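Local structure of putative uncharacterized protein PH0594 (Pyrococcus horikoshii, 4HXF) at residues A[24-29]-A[45-50]; A[255-260]-A[274-279]; A[266-271]-A[305-310]; A[309-314]-A[325-330]. The protein is probably a serine peptidase of the prolyl oligopeptidase family, an acylaminoacyl peptidase that assembles as a self-compartmentalizing hexamer to select its substrates. All coordinates share one frame; numbering follows the deposited sequence.

Contact 1: residues A[24-29]-A[45-50]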
loop_
_atom_site.group_PDB
_atom_site.type_symbol
_atom_site.label_atom_id
_atom_site.label_comp_id
_atom_site.label_asym_id
_atom_site.label_seq_id
_atom_site.Cartn_x
_atom_site.Cartn_y
_atom_site.Cartn_z
ATOM N N LYS A 24 -26.823 35.015 -18.735
ATOM C CA LYS A 24 -27.521 34.768 -19.960
ATOM C C LYS A 24 -28.687 33.779 -20.074
ATOM O O LYS A 24 -29.711 33.856 -19.409
ATOM C CB LYS A 24 -26.401 34.519 -21.028
ATOM C CG LYS A 24 -25.161 35.425 -20.724
ATOM C CD LYS A 24 -24.096 35.510 -21.797
ATOM C CE LYS A 24 -23.671 36.949 -22.127
ATOM N NZ LYS A 24 -23.335 37.870 -21.013
ATOM N N ASN A 25 -28.574 32.856 -21.029
ATOM C CA ASN A 25 -29.522 31.784 -21.238
ATOM C C ASN A 25 -29.242 30.506 -20.362
ATOM O O ASN A 25 -30.013 29.523 -20.494
ATOM C CB ASN A 25 -29.493 31.349 -22.718
ATOM C CG ASN A 25 -28.073 30.855 -23.191
ATOM O OD1 ASN A 25 -27.997 29.779 -23.800
ATOM N ND2 ASN A 25 -26.956 31.613 -22.875
ATOM N N LEU A 26 -28.201 30.571 -19.540
ATOM C CA LEU A 26 -27.776 29.372 -18.740
ATOM C C LEU A 26 -28.134 29.504 -17.230
ATOM O O LEU A 26 -28.134 30.627 -16.678
ATOM C CB LEU A 26 -26.277 29.143 -18.845
ATOM C CG LEU A 26 -25.758 28.798 -20.262
ATOM C CD1 LEU A 26 -24.223 28.934 -20.300
ATOM C CD2 LEU A 26 -26.248 27.418 -20.718
ATOM N N VAL A 27 -28.436 28.349 -16.610
ATOM C CA VAL A 27 -28.581 28.214 -15.188
ATOM C C VAL A 27 -27.623 27.138 -14.740
ATOM O O VAL A 27 -27.507 26.117 -15.474
ATOM C CB VAL A 27 -30.031 27.861 -14.949
ATOM C CG1 VAL A 27 -30.363 27.737 -13.461
ATOM C CG2 VAL A 27 -30.852 28.998 -15.550
ATOM N N ALA A 28 -26.938 27.318 -13.616
ATOM C CA ALA A 28 -26.139 26.243 -13.023
ATOM C C ALA A 28 -26.585 26.103 -11.595
ATOM O O ALA A 28 -27.071 27.048 -10.964
ATOM C CB ALA A 28 -24.639 26.512 -13.063
ATOM N N TYR A 29 -26.459 24.875 -11.082
ATOM C CA TYR A 29 -26.782 24.610 -9.686
ATOM C C TYR A 29 -26.120 23.334 -9.269
ATOM O O TYR A 29 -25.565 22.590 -10.145
ATOM C CB TYR A 29 -28.334 24.571 -9.454
ATOM C CG TYR A 29 -29.107 23.595 -10.293
ATOM C CD1 TYR A 29 -29.578 23.974 -11.520
ATOM C CD2 TYR A 29 -29.224 22.259 -9.918
ATOM C CE1 TYR A 29 -30.233 23.065 -12.346
ATOM C CE2 TYR A 29 -29.940 21.372 -10.714
ATOM C CZ TYR A 29 -30.412 21.768 -11.941
ATOM O OH TYR A 29 -31.095 20.944 -12.792
ATOM N N ILE A 45 -22.488 19.364 -10.441
ATOM C CA ILE A 45 -23.015 20.607 -10.987
ATOM C C ILE A 45 -23.819 20.295 -12.226
ATOM O O ILE A 45 -23.376 19.531 -13.121
ATOM C CB ILE A 45 -21.851 21.614 -11.318
ATOM C CG1 ILE A 45 -21.150 22.066 -10.050
ATOM C CG2 ILE A 45 -22.360 22.769 -12.147
ATOM C CD1 ILE A 45 -19.766 22.754 -10.323
ATOM N N VAL A 46 -25.006 20.882 -12.326
ATOM C CA VAL A 46 -25.875 20.731 -13.480
ATOM C C VAL A 46 -25.977 22.081 -14.140
ATOM O O VAL A 46 -26.164 23.106 -13.470
ATOM C CB VAL A 46 -27.283 20.213 -13.062
ATOM C CG1 VAL A 46 -28.171 20.026 -14.334
ATOM C CG2 VAL A 46 -27.115 18.924 -12.226
ATOM N N ILE A 47 -25.819 22.109 -15.440
ATOM C CA ILE A 47 -25.939 23.342 -16.243
ATOM C C ILE A 47 -27.069 23.127 -17.184
ATOM O O ILE A 47 -27.098 22.157 -18.000
ATOM C CB ILE A 47 -24.646 23.613 -17.041
ATOM C CG1 ILE A 47 -23.443 23.754 -16.016
ATOM C CG2 ILE A 47 -24.789 24.831 -17.949
ATOM C CD1 ILE A 47 -22.137 23.312 -16.578
ATOM N N GLU A 48 -28.070 23.986 -17.048
ATOM C CA GLU A 48 -29.238 23.912 -17.931
ATOM C C GLU A 48 -29.304 25.031 -18.887
ATOM O O GLU A 48 -29.043 26.204 -18.537
ATOM C CB GLU A 48 -30.539 23.913 -17.212
ATOM C CG GLU A 48 -30.534 22.825 -16.261
ATOM C CD GLU A 48 -31.913 22.334 -15.907
ATOM O OE1 GLU A 48 -32.979 22.758 -16.447
ATOM O OE2 GLU A 48 -31.852 21.522 -14.985
ATOM N N ASN A 49 -29.660 24.687 -20.123
ATOM C CA ASN A 49 -29.718 25.781 -21.132
ATOM C C ASN A 49 -31.166 25.996 -21.373
ATOM O O ASN A 49 -31.772 25.095 -21.933
ATOM C CB ASN A 49 -29.063 25.466 -22.483
ATOM C CG ASN A 49 -29.276 26.633 -23.494
ATOM O OD1 ASN A 49 -30.405 26.966 -23.865
ATOM N ND2 ASN A 49 -28.218 27.330 -23.789
ATOM N N LEU A 50 -31.668 27.198 -21.011
ATOM C CA LEU A 50 -33.100 27.488 -20.945
ATOM C C LEU A 50 -33.625 27.564 -22.418
ATOM O O LEU A 50 -34.780 27.291 -22.681
ATOM C CB LEU A 50 -33.348 28.776 -20.160
ATOM C CG LEU A 50 -32.875 28.787 -18.713
ATOM C CD1 LEU A 50 -32.685 30.199 -18.141
ATOM C CD2 LEU A 50 -33.846 27.958 -17.919
#
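Y29 lies against V46 and E48 of the facing strand and has the most surface buried here. Its CG sits between the backbone N and the carbonyl carbon (chi1 56°), which folds the ring back over the neighbouring strand. V46 CB packs over one ring face, 4.0 Å from the centroid, a CH-pi contact. V46 and Y29 point the same way, side by side. E48 comes in at the ring edge through an extended side chain. Y29 OH donates to E48 OE2 in a hydrogen bond modelled very short, at 2.4 Å, and the exact length is doubtful. The ring and carboxylate planes stand 58° apart. E48 OE2 also pairs with R55 of the next strand, and Y29 OH with Y338, so the buried acid and hydroxyl each have a second partner. V27 shares this face. In the conformer described, V27 CG2 lies against L50 CD1, and the two side chains cross at about a right angle. The backbones pair antiparallel. V27 and E48 are a hydrogen-bonded pair, with E48 N to V27 O at 2.7 Å. Y29 and V46 are another, with V46 N to Y29 O at 2.8 Å. The other face carries L26, A28 and I47. This is a beta hairpin of strands 26-35 and 40-49, the two inner strands of a four-stranded antiparallel blade of the beta-propeller.

Contact 2: residues A[255-260]-A[274-279]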
loop_
_atom_site.group_PDB
_atom_site.type_symbol
_atom_site.label_atom_id
_atom_site.label_comp_id
_atom_site.label_asym_id
_atom_site.label_seq_id
_atom_site.Cartn_x
_atom_site.Cartn_y
_atom_site.Cartn_z
ATOM N N GLY A 255 -31.126 53.434 2.173
ATOM C CA GLY A 255 -31.972 52.327 2.641
ATOM C C GLY A 255 -32.947 52.124 1.507
ATOM O O GLY A 255 -33.384 53.054 0.892
ATOM N N ILE A 256 -33.239 50.903 1.148
ATOM C CA ILE A 256 -34.288 50.727 0.208
ATOM C C ILE A 256 -35.529 50.010 0.815
ATOM O O ILE A 256 -36.569 50.031 0.164
ATOM C CB ILE A 256 -33.773 50.113 -1.087
ATOM C CG1 ILE A 256 -33.186 48.756 -0.752
ATOM C CG2 ILE A 256 -32.819 51.096 -1.847
ATOM C CD1 ILE A 256 -32.407 48.147 -1.878
ATOM N N LEU A 257 -35.435 49.519 2.049
ATOM C CA LEU A 257 -36.568 48.922 2.797
ATOM C C LEU A 257 -36.811 49.645 4.143
ATOM O O LEU A 257 -37.100 49.036 5.193
ATOM C CB LEU A 257 -36.294 47.474 3.143
ATOM C CG LEU A 257 -35.836 46.645 2.008
ATOM C CD1 LEU A 257 -35.595 45.251 2.564
ATOM C CD2 LEU A 257 -36.827 46.717 0.810
ATOM N N ASP A 258 -36.605 50.963 4.144
ATOM C CA ASP A 258 -36.697 51.754 5.403
ATOM C C ASP A 258 -38.125 51.595 6.067
ATOM O O ASP A 258 -38.294 51.704 7.282
ATOM C CB ASP A 258 -36.427 53.282 5.145
ATOM C CG ASP A 258 -34.897 53.680 5.064
ATOM O OD1 ASP A 258 -33.999 52.961 5.591
ATOM O OD2 ASP A 258 -34.632 54.799 4.504
ATOM N N ASP A 259 -39.108 51.355 5.243
ATOM C CA ASP A 259 -40.495 51.291 5.673
ATOM C C ASP A 259 -41.065 49.876 5.896
ATOM O O ASP A 259 -42.255 49.722 6.123
ATOM C CB ASP A 259 -41.319 51.943 4.575
ATOM N N ILE A 260 -40.233 48.854 5.745
ATOM C CA ILE A 260 -40.710 47.465 5.786
ATOM C C ILE A 260 -40.053 46.867 7.032
ATOM O O ILE A 260 -38.808 46.829 7.126
ATOM C CB ILE A 260 -40.304 46.669 4.549
ATOM C CG1 ILE A 260 -41.128 47.185 3.334
ATOM C CG2 ILE A 260 -40.550 45.198 4.792
ATOM C CD1 ILE A 260 -40.658 46.608 1.996
ATOM N N VAL A 274 -32.278 45.383 -7.260
ATOM C CA VAL A 274 -31.950 44.505 -6.154
ATOM C C VAL A 274 -33.034 43.434 -6.019
ATOM O O VAL A 274 -34.261 43.697 -5.903
ATOM C CB VAL A 274 -31.862 45.293 -4.850
ATOM C CG1 VAL A 274 -31.564 44.372 -3.611
ATOM C CG2 VAL A 274 -30.777 46.395 -4.977
ATOM N N TYR A 275 -32.548 42.230 -5.933
ATOM C CA TYR A 275 -33.451 41.089 -5.678
ATOM C C TYR A 275 -33.175 40.632 -4.264
ATOM O O TYR A 275 -32.035 40.534 -3.868
ATOM C CB TYR A 275 -33.104 39.926 -6.642
ATOM C CG TYR A 275 -33.478 40.292 -8.084
ATOM C CD1 TYR A 275 -32.599 40.940 -8.870
ATOM C CD2 TYR A 275 -34.685 40.000 -8.540
ATOM C CE1 TYR A 275 -32.946 41.284 -10.175
ATOM C CE2 TYR A 275 -35.053 40.291 -9.876
ATOM C CZ TYR A 275 -34.127 40.900 -10.666
ATOM O OH TYR A 275 -34.460 41.296 -12.012
ATOM N N PHE A 276 -34.242 40.330 -3.522
ATOM C CA PHE A 276 -34.041 40.010 -2.133
ATOM C C PHE A 276 -35.212 39.178 -1.589
ATOM O O PHE A 276 -36.310 39.258 -2.089
ATOM C CB PHE A 276 -33.887 41.322 -1.339
ATOM C CG PHE A 276 -35.109 42.163 -1.247
ATOM C CD1 PHE A 276 -35.340 43.131 -2.220
ATOM C CD2 PHE A 276 -35.971 42.064 -0.172
ATOM C CE1 PHE A 276 -36.446 43.920 -2.124
ATOM C CE2 PHE A 276 -37.073 42.890 -0.093
ATOM C CZ PHE A 276 -37.318 43.827 -1.082
ATOM N N THR A 277 -34.943 38.450 -0.534
ATOM C CA THR A 277 -35.937 37.713 0.153
ATOM C C THR A 277 -36.137 38.233 1.558
ATOM O O THR A 277 -35.201 38.788 2.161
ATOM C CB THR A 277 -35.548 36.227 0.275
ATOM O OG1 THR A 277 -34.161 36.081 0.663
ATOM C CG2 THR A 277 -35.714 35.569 -1.179
ATOM N N LEU A 278 -37.330 38.069 2.089
ATOM C CA LEU A 278 -37.689 38.454 3.466
ATOM C C LEU A 278 -38.293 37.364 4.205
ATOM O O LEU A 278 -39.036 36.520 3.640
ATOM C CB LEU A 278 -38.795 39.551 3.445
ATOM C CG LEU A 278 -38.590 40.892 2.754
ATOM C CD1 LEU A 278 -39.840 41.823 2.714
ATOM C CD2 LEU A 278 -37.423 41.597 3.511
ATOM N N PHE A 279 -38.037 37.365 5.505
ATOM C CA PHE A 279 -38.652 36.424 6.449
ATOM C C PHE A 279 -40.009 37.010 6.832
ATOM O O PHE A 279 -40.137 38.123 7.400
ATOM C CB PHE A 279 -37.837 36.250 7.702
ATOM C CG PHE A 279 -36.539 35.576 7.553
ATOM C CD1 PHE A 279 -35.398 36.344 7.456
ATOM C CD2 PHE A 279 -36.401 34.196 7.653
ATOM C CE1 PHE A 279 -34.142 35.827 7.417
ATOM C CE2 PHE A 279 -35.116 33.648 7.556
ATOM C CZ PHE A 279 -33.984 34.475 7.396
#
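The chain at 255-260 makes a type I beta turn from L257 to I260 and faces strand 274-279 with no backbone bond between them, the nearest CA atoms, of I256 and V274, lying 9.2 Å apart. L257 and F276 reach toward each other tip to tip. L257 CD2 meets F276 CZ at 3.5 Å, and its other methyl, CD1, lies 3.8 Å from F276 CE2. At chi1 68° the F276 side chain brings its ring tip to this leucine. L257 CD1 also slides past L278 CD2 at 4.2 Å. To one side, I256 CD1 touches V274 CG2 at 3.9 Å. To the other, I260 CG2 meets L278 CD1 at 4.0 Å, the two side chains crossing at about a right angle. An alanine in place of L257 would probably open a gap at the tip of the F276 ring and leave L278 CD2 without its methyl partner. V264 also touches L257, and I246 and I248 of strand 245-249 continue the apolar layer beside I256 and V274. Every contact across the two segments is between carbons, so hydrophobic burial and close fit hold this inter-blade loop, not directional bonds.

Contact 3: residues A[266-271]-A[305-310]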
loop_
_atom_site.group_PDB
_atom_site.type_symbol
_atom_site.label_atom_id
_atom_site.label_comp_id
_atom_site.label_asym_id
_atom_site.label_seq_id
_atom_site.Cartn_x
_atom_site.Cartn_y
_atom_site.Cartn_z
ATOM N N GLN A 266 -31.598 37.296 2.081
ATOM C CA GLN A 266 -30.541 37.260 1.105
ATOM C C GLN A 266 -30.810 38.376 0.183
ATOM O O GLN A 266 -31.942 38.750 -0.014
ATOM C CB GLN A 266 -30.589 35.889 0.383
ATOM C CG GLN A 266 -29.663 35.633 -0.754
ATOM C CD GLN A 266 -29.731 34.162 -1.273
ATOM O OE1 GLN A 266 -30.505 33.315 -0.726
ATOM N NE2 GLN A 266 -28.921 33.853 -2.334
ATOM N N ALA A 267 -29.787 38.941 -0.460
ATOM C CA ALA A 267 -29.995 39.956 -1.413
ATOM C C ALA A 267 -28.780 40.039 -2.434
ATOM O O ALA A 267 -27.630 39.745 -2.084
ATOM C CB ALA A 267 -30.179 41.383 -0.730
ATOM N N LYS A 268 -29.121 40.432 -3.632
ATOM C CA LYS A 268 -28.164 40.645 -4.761
ATOM C C LYS A 268 -28.505 41.841 -5.566
ATOM O O LYS A 268 -29.655 42.161 -5.763
ATOM C CB LYS A 268 -28.122 39.314 -5.654
ATOM C CG LYS A 268 -27.669 38.054 -5.044
ATOM C CD LYS A 268 -27.627 36.753 -5.954
ATOM C CE LYS A 268 -27.202 35.504 -5.099
ATOM N NZ LYS A 268 -26.748 34.296 -5.936
ATOM N N ILE A 269 -27.523 42.478 -6.199
ATOM C CA ILE A 269 -27.782 43.614 -7.068
ATOM C C ILE A 269 -27.271 43.249 -8.457
ATOM O O ILE A 269 -26.199 42.694 -8.620
ATOM C CB ILE A 269 -27.118 44.932 -6.464
ATOM C CG1 ILE A 269 -27.395 46.225 -7.225
ATOM C CG2 ILE A 269 -25.607 44.783 -6.276
ATOM C CD1 ILE A 269 -27.144 47.518 -6.413
ATOM N N ARG A 270 -28.077 43.540 -9.436
ATOM C CA ARG A 270 -27.591 43.299 -10.841
ATOM C C ARG A 270 -28.233 44.381 -11.653
ATOM O O ARG A 270 -29.451 44.503 -11.626
ATOM C CB ARG A 270 -27.916 41.875 -11.356
ATOM C CG ARG A 270 -26.908 40.734 -10.981
ATOM C CD ARG A 270 -27.515 39.638 -10.064
ATOM N NE ARG A 270 -26.612 38.530 -9.666
ATOM C CZ ARG A 270 -25.600 38.664 -8.789
ATOM N NH1 ARG A 270 -24.861 37.586 -8.437
ATOM N NH2 ARG A 270 -25.339 39.880 -8.241
ATOM N N ASN A 271 -27.383 45.248 -12.242
ATOM C CA ASN A 271 -27.854 46.364 -13.074
ATOM C C ASN A 271 -28.677 47.348 -12.300
ATOM O O ASN A 271 -29.771 47.684 -12.751
ATOM C CB ASN A 271 -28.713 45.831 -14.237
ATOM N N GLY A 305 -32.721 30.246 -2.345
ATOM C CA GLY A 305 -31.571 30.760 -3.110
ATOM C C GLY A 305 -32.105 31.286 -4.384
ATOM O O GLY A 305 -33.275 30.975 -4.871
ATOM N N PHE A 306 -31.381 32.243 -4.968
ATOM C CA PHE A 306 -31.808 32.821 -6.198
ATOM C C PHE A 306 -30.588 33.511 -6.914
ATOM O O PHE A 306 -29.502 33.690 -6.309
ATOM C CB PHE A 306 -32.979 33.800 -6.023
ATOM C CG PHE A 306 -32.657 35.008 -5.112
ATOM C CD1 PHE A 306 -32.871 34.931 -3.732
ATOM C CD2 PHE A 306 -32.035 36.124 -5.615
ATOM C CE1 PHE A 306 -32.491 35.959 -2.920
ATOM C CE2 PHE A 306 -31.596 37.152 -4.748
ATOM C CZ PHE A 306 -31.866 37.049 -3.400
ATOM N N ASP A 307 -30.774 33.761 -8.175
ATOM C CA ASP A 307 -29.776 34.532 -8.957
ATOM C C ASP A 307 -30.443 35.166 -10.086
ATOM O O ASP A 307 -31.529 34.768 -10.594
ATOM C CB ASP A 307 -28.608 33.672 -9.440
ATOM C CG ASP A 307 -27.310 34.501 -9.750
ATOM O OD1 ASP A 307 -27.175 35.704 -9.338
ATOM O OD2 ASP A 307 -26.380 34.010 -10.442
ATOM N N ALA A 308 -29.839 36.277 -10.574
ATOM C CA ALA A 308 -30.430 37.006 -11.580
ATOM C C ALA A 308 -29.329 37.669 -12.494
ATOM O O ALA A 308 -28.271 38.141 -12.026
ATOM C CB ALA A 308 -31.233 38.188 -10.959
ATOM N N ASP A 309 -29.643 37.643 -13.698
ATOM C CA ASP A 309 -28.731 38.264 -14.714
ATOM C C ASP A 309 -29.647 38.656 -15.856
ATOM O O ASP A 309 -30.426 39.593 -15.661
ATOM C CB ASP A 309 -27.518 37.422 -15.164
ATOM C CG ASP A 309 -26.667 38.181 -16.255
ATOM O OD1 ASP A 309 -26.258 39.328 -15.955
ATOM O OD2 ASP A 309 -26.535 37.619 -17.350
ATOM N N GLU A 310 -29.648 37.975 -17.000
ATOM C CA GLU A 310 -30.714 38.164 -17.927
ATOM C C GLU A 310 -31.987 37.529 -17.549
ATOM O O GLU A 310 -33.115 37.944 -17.984
ATOM C CB GLU A 310 -30.317 37.745 -19.359
ATOM C CG GLU A 310 -29.119 38.558 -19.866
ATOM C CD GLU A 310 -28.657 38.213 -21.290
ATOM O OE1 GLU A 310 -29.134 37.201 -21.893
ATOM O OE2 GLU A 310 -27.813 39.000 -21.797
HETATM O O HOH W 1 -28.616 31.693 -3.665
HETATM O O HOH W 2 -25.314 36.559 -11.966
HETATM O O HOH W 3 -23.657 34.725 -9.581
#
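F306 is packed tightly against Q266 at one end of the contact. The extended side chain of Q266 meets the ring tip to tip, with CG 3.6 Å from F306 CE1. Q266 NE2 lies over one ring face, toward the rim, the amide and ring planes 33° apart. A water accepts from both Q266 NE2 and F306 N. A267 CA comes in at the ring edge. K268 runs past F306 in the opposite direction, and its NZ donates to F306 O at 2.8 Å. The charged side is the more open to water. R270 NE bonds D307 OD1 at 2.9 Å in a salt bridge, the carboxylate turned 65° to the guanidinium. K268 NZ adds a long salt bridge to D307 OD1, at 3.7 Å. One water links R270 NH1, weakly, to D307 OD2. The two positive groups would probably favour a charged D307. R270 NH2 has its main partner in D223 and also bonds I269 O, which steadies the guanidinium. The axes of strand segments 266-270 and 305-308 approach to 7.9 Å at 6°, and no backbone bond joins them. They belong to the first strands of successive propeller blades. Y275 and T277 of strand 273-280 touch F306, and D307 OD2 accepts from T22 N of strand 16-23.

Contact 4: residues A[309-314]-A[325-330]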
loop_
_atom_site.group_PDB
_atom_site.type_symbol
_atom_site.label_atom_id
_atom_site.label_comp_id
_atom_site.label_asym_id
_atom_site.label_seq_id
_atom_site.Cartn_x
_atom_site.Cartn_y
_atom_site.Cartn_z
ATOM N N ASP A 309 -29.643 37.643 -13.698
ATOM C CA ASP A 309 -28.731 38.264 -14.714
ATOM C C ASP A 309 -29.647 38.656 -15.856
ATOM O O ASP A 309 -30.426 39.593 -15.661
ATOM C CB ASP A 309 -27.518 37.422 -15.164
ATOM C CG ASP A 309 -26.667 38.181 -16.255
ATOM O OD1 ASP A 309 -26.258 39.328 -15.955
ATOM O OD2 ASP A 309 -26.535 37.619 -17.350
ATOM N N GLU A 310 -29.648 37.975 -17.000
ATOM C CA GLU A 310 -30.714 38.164 -17.927
ATOM C C GLU A 310 -31.987 37.529 -17.549
ATOM O O GLU A 310 -33.115 37.944 -17.984
ATOM C CB GLU A 310 -30.317 37.745 -19.359
ATOM C CG GLU A 310 -29.119 38.558 -19.866
ATOM C CD GLU A 310 -28.657 38.213 -21.290
ATOM O OE1 GLU A 310 -29.134 37.201 -21.893
ATOM O OE2 GLU A 310 -27.813 39.000 -21.797
ATOM N N ARG A 311 -31.880 36.461 -16.788
ATOM C CA ARG A 311 -33.066 35.722 -16.360
ATOM C C ARG A 311 -33.060 35.704 -14.814
ATOM O O ARG A 311 -32.039 35.960 -14.208
ATOM C CB ARG A 311 -32.976 34.277 -16.868
ATOM C CG ARG A 311 -33.035 34.165 -18.421
ATOM C CD ARG A 311 -34.306 34.779 -19.016
ATOM N NE ARG A 311 -35.295 33.794 -19.464
ATOM C CZ ARG A 311 -35.097 32.925 -20.474
ATOM N NH1 ARG A 311 -33.922 32.876 -21.143
ATOM N NH2 ARG A 311 -36.069 32.075 -20.807
ATOM N N LEU A 312 -34.216 35.539 -14.238
ATOM C CA LEU A 312 -34.316 35.368 -12.763
ATOM C C LEU A 312 -34.742 33.885 -12.450
ATOM O O LEU A 312 -35.809 33.423 -12.868
ATOM C CB LEU A 312 -35.319 36.314 -12.106
ATOM C CG LEU A 312 -35.669 36.151 -10.595
ATOM C CD1 LEU A 312 -34.415 36.243 -9.703
ATOM C CD2 LEU A 312 -36.740 37.163 -10.280
ATOM N N ILE A 313 -33.897 33.261 -11.641
ATOM C CA ILE A 313 -34.171 31.870 -11.224
ATOM C C ILE A 313 -34.067 31.776 -9.716
ATOM O O ILE A 313 -33.319 32.562 -9.075
ATOM C CB ILE A 313 -33.246 30.915 -11.934
ATOM C CG1 ILE A 313 -31.798 31.287 -11.812
ATOM C CG2 ILE A 313 -33.636 30.794 -13.418
ATOM C CD1 ILE A 313 -30.921 30.500 -10.956
ATOM N N TYR A 314 -34.791 30.805 -9.172
ATOM C CA TYR A 314 -34.770 30.618 -7.729
ATOM C C TYR A 314 -35.150 29.219 -7.343
ATOM O O TYR A 314 -35.848 28.503 -8.024
ATOM C CB TYR A 314 -35.710 31.663 -7.079
ATOM C CG TYR A 314 -37.124 31.725 -7.561
ATOM C CD1 TYR A 314 -37.471 32.594 -8.603
ATOM C CD2 TYR A 314 -38.145 30.956 -6.980
ATOM C CE1 TYR A 314 -38.750 32.685 -9.058
ATOM C CE2 TYR A 314 -39.478 31.047 -7.420
ATOM C CZ TYR A 314 -39.774 31.970 -8.435
ATOM O OH TYR A 314 -41.042 32.078 -8.872
ATOM N N LEU A 325 -36.140 24.052 -8.657
ATOM C CA LEU A 325 -35.772 25.302 -9.334
ATOM C C LEU A 325 -36.920 25.794 -10.155
ATOM O O LEU A 325 -37.697 25.007 -10.784
ATOM C CB LEU A 325 -34.543 25.128 -10.255
ATOM C CG LEU A 325 -33.803 26.368 -10.802
ATOM C CD1 LEU A 325 -33.088 27.141 -9.675
ATOM C CD2 LEU A 325 -32.852 25.829 -11.919
ATOM N N TYR A 326 -37.033 27.097 -10.106
ATOM C CA TYR A 326 -38.019 27.863 -10.847
ATOM C C TYR A 326 -37.445 29.091 -11.578
ATOM O O TYR A 326 -36.342 29.585 -11.316
ATOM C CB TYR A 326 -39.040 28.439 -9.823
ATOM C CG TYR A 326 -39.863 27.401 -9.112
ATOM C CD1 TYR A 326 -39.283 26.600 -8.124
ATOM C CD2 TYR A 326 -41.154 27.128 -9.487
ATOM C CE1 TYR A 326 -40.008 25.601 -7.520
ATOM C CE2 TYR A 326 -41.912 26.113 -8.887
ATOM C CZ TYR A 326 -41.337 25.372 -7.889
ATOM O OH TYR A 326 -42.054 24.354 -7.317
ATOM N N LEU A 327 -38.147 29.477 -12.599
ATOM C CA LEU A 327 -37.772 30.666 -13.410
ATOM C C LEU A 327 -38.978 31.660 -13.329
ATOM O O LEU A 327 -40.127 31.264 -13.277
ATOM C CB LEU A 327 -37.473 30.230 -14.858
ATOM C CG LEU A 327 -37.444 31.218 -16.047
ATOM C CD1 LEU A 327 -36.209 32.085 -16.120
ATOM C CD2 LEU A 327 -37.490 30.429 -17.351
ATOM N N TRP A 328 -38.709 32.976 -13.273
ATOM C CA TRP A 328 -39.787 33.959 -13.261
ATOM C C TRP A 328 -39.527 34.890 -14.417
ATOM O O TRP A 328 -38.416 35.438 -14.543
ATOM C CB TRP A 328 -39.889 34.752 -11.918
ATOM C CG TRP A 328 -41.108 35.657 -11.815
ATOM C CD1 TRP A 328 -42.384 35.361 -11.332
ATOM C CD2 TRP A 328 -41.165 37.037 -12.217
ATOM N NE1 TRP A 328 -43.218 36.443 -11.404
ATOM C CE2 TRP A 328 -42.552 37.482 -11.992
ATOM C CE3 TRP A 328 -40.244 37.922 -12.743
ATOM C CZ2 TRP A 328 -42.958 38.784 -12.252
ATOM C CZ3 TRP A 328 -40.671 39.237 -13.011
ATOM C CH2 TRP A 328 -41.995 39.653 -12.755
ATOM N N ASP A 329 -40.524 35.010 -15.274
ATOM C CA ASP A 329 -40.465 35.843 -16.508
ATOM C C ASP A 329 -41.719 36.706 -16.628
ATOM O O ASP A 329 -42.200 36.922 -17.736
ATOM C CB ASP A 329 -40.357 34.930 -17.768
ATOM C CG ASP A 329 -41.588 33.999 -17.947
ATOM O OD1 ASP A 329 -42.683 34.299 -17.398
ATOM O OD2 ASP A 329 -41.464 32.972 -18.653
ATOM N N GLY A 330 -42.256 37.178 -15.496
ATOM C CA GLY A 330 -43.625 37.650 -15.429
ATOM C C GLY A 330 -44.614 36.709 -14.788
ATOM O O GLY A 330 -45.585 37.158 -14.201
HETATM O O HOH W 4 -36.363 35.211 -16.222
#
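The Y314 ring has Y326 CB over one face, 3.9 Å from its centroid, and W328 CB at its edge, 3.7 Å from CE1. The Y326 ring lies nearly parallel to it, with planes 10° apart, but is slid so far that the two barely overlap. Y314 O sits at the edge of the Y326 ring. G330 N lies over the centre of one face of the W328 ring. A chi1 of 54° folds the Y314 ring over its partner strand. Y314 and Y326 form an antiparallel hydrogen-bonded pair, with Y326 N to Y314 O at 2.8 Å. Beyond it, a water accepts from L312 N and donates to W328 O. On the other face, I313 CG2 packs on L327 CD1 at 3.9 Å. Y314 OH bonds E332 of the next strand. An alanine at Y314 would probably leave Y326 CB without its aromatic cover and E332 without the hydroxyl. Thus the hairpin combines backbone bonds with CH-pi and apolar contacts, while the tyrosine's polar end reaches one strand further.

How the contacts relate
From the N terminus, contact 1 comes first and closes the hairpin of strands 26-35 and 40-49. Contact 2 follows far along the chain and brings the loop after strand 253-255 back onto strand 273-280. Contact 3 crosses it, because segment 266-271 lies between the two segments of contact 2 and its partner 305-310 lies beyond them. K268 and Y275 then pair through their backbones within one blade. Contact 3 closes on 305-310, where contact 4 begins; they share D309 and E310. Contact 4 closes the hairpin of the next blade. That blade meets the first: K24 N probably bonds D309 OD2, and V27 packs on L325. Together they tie the last propeller blades to the first.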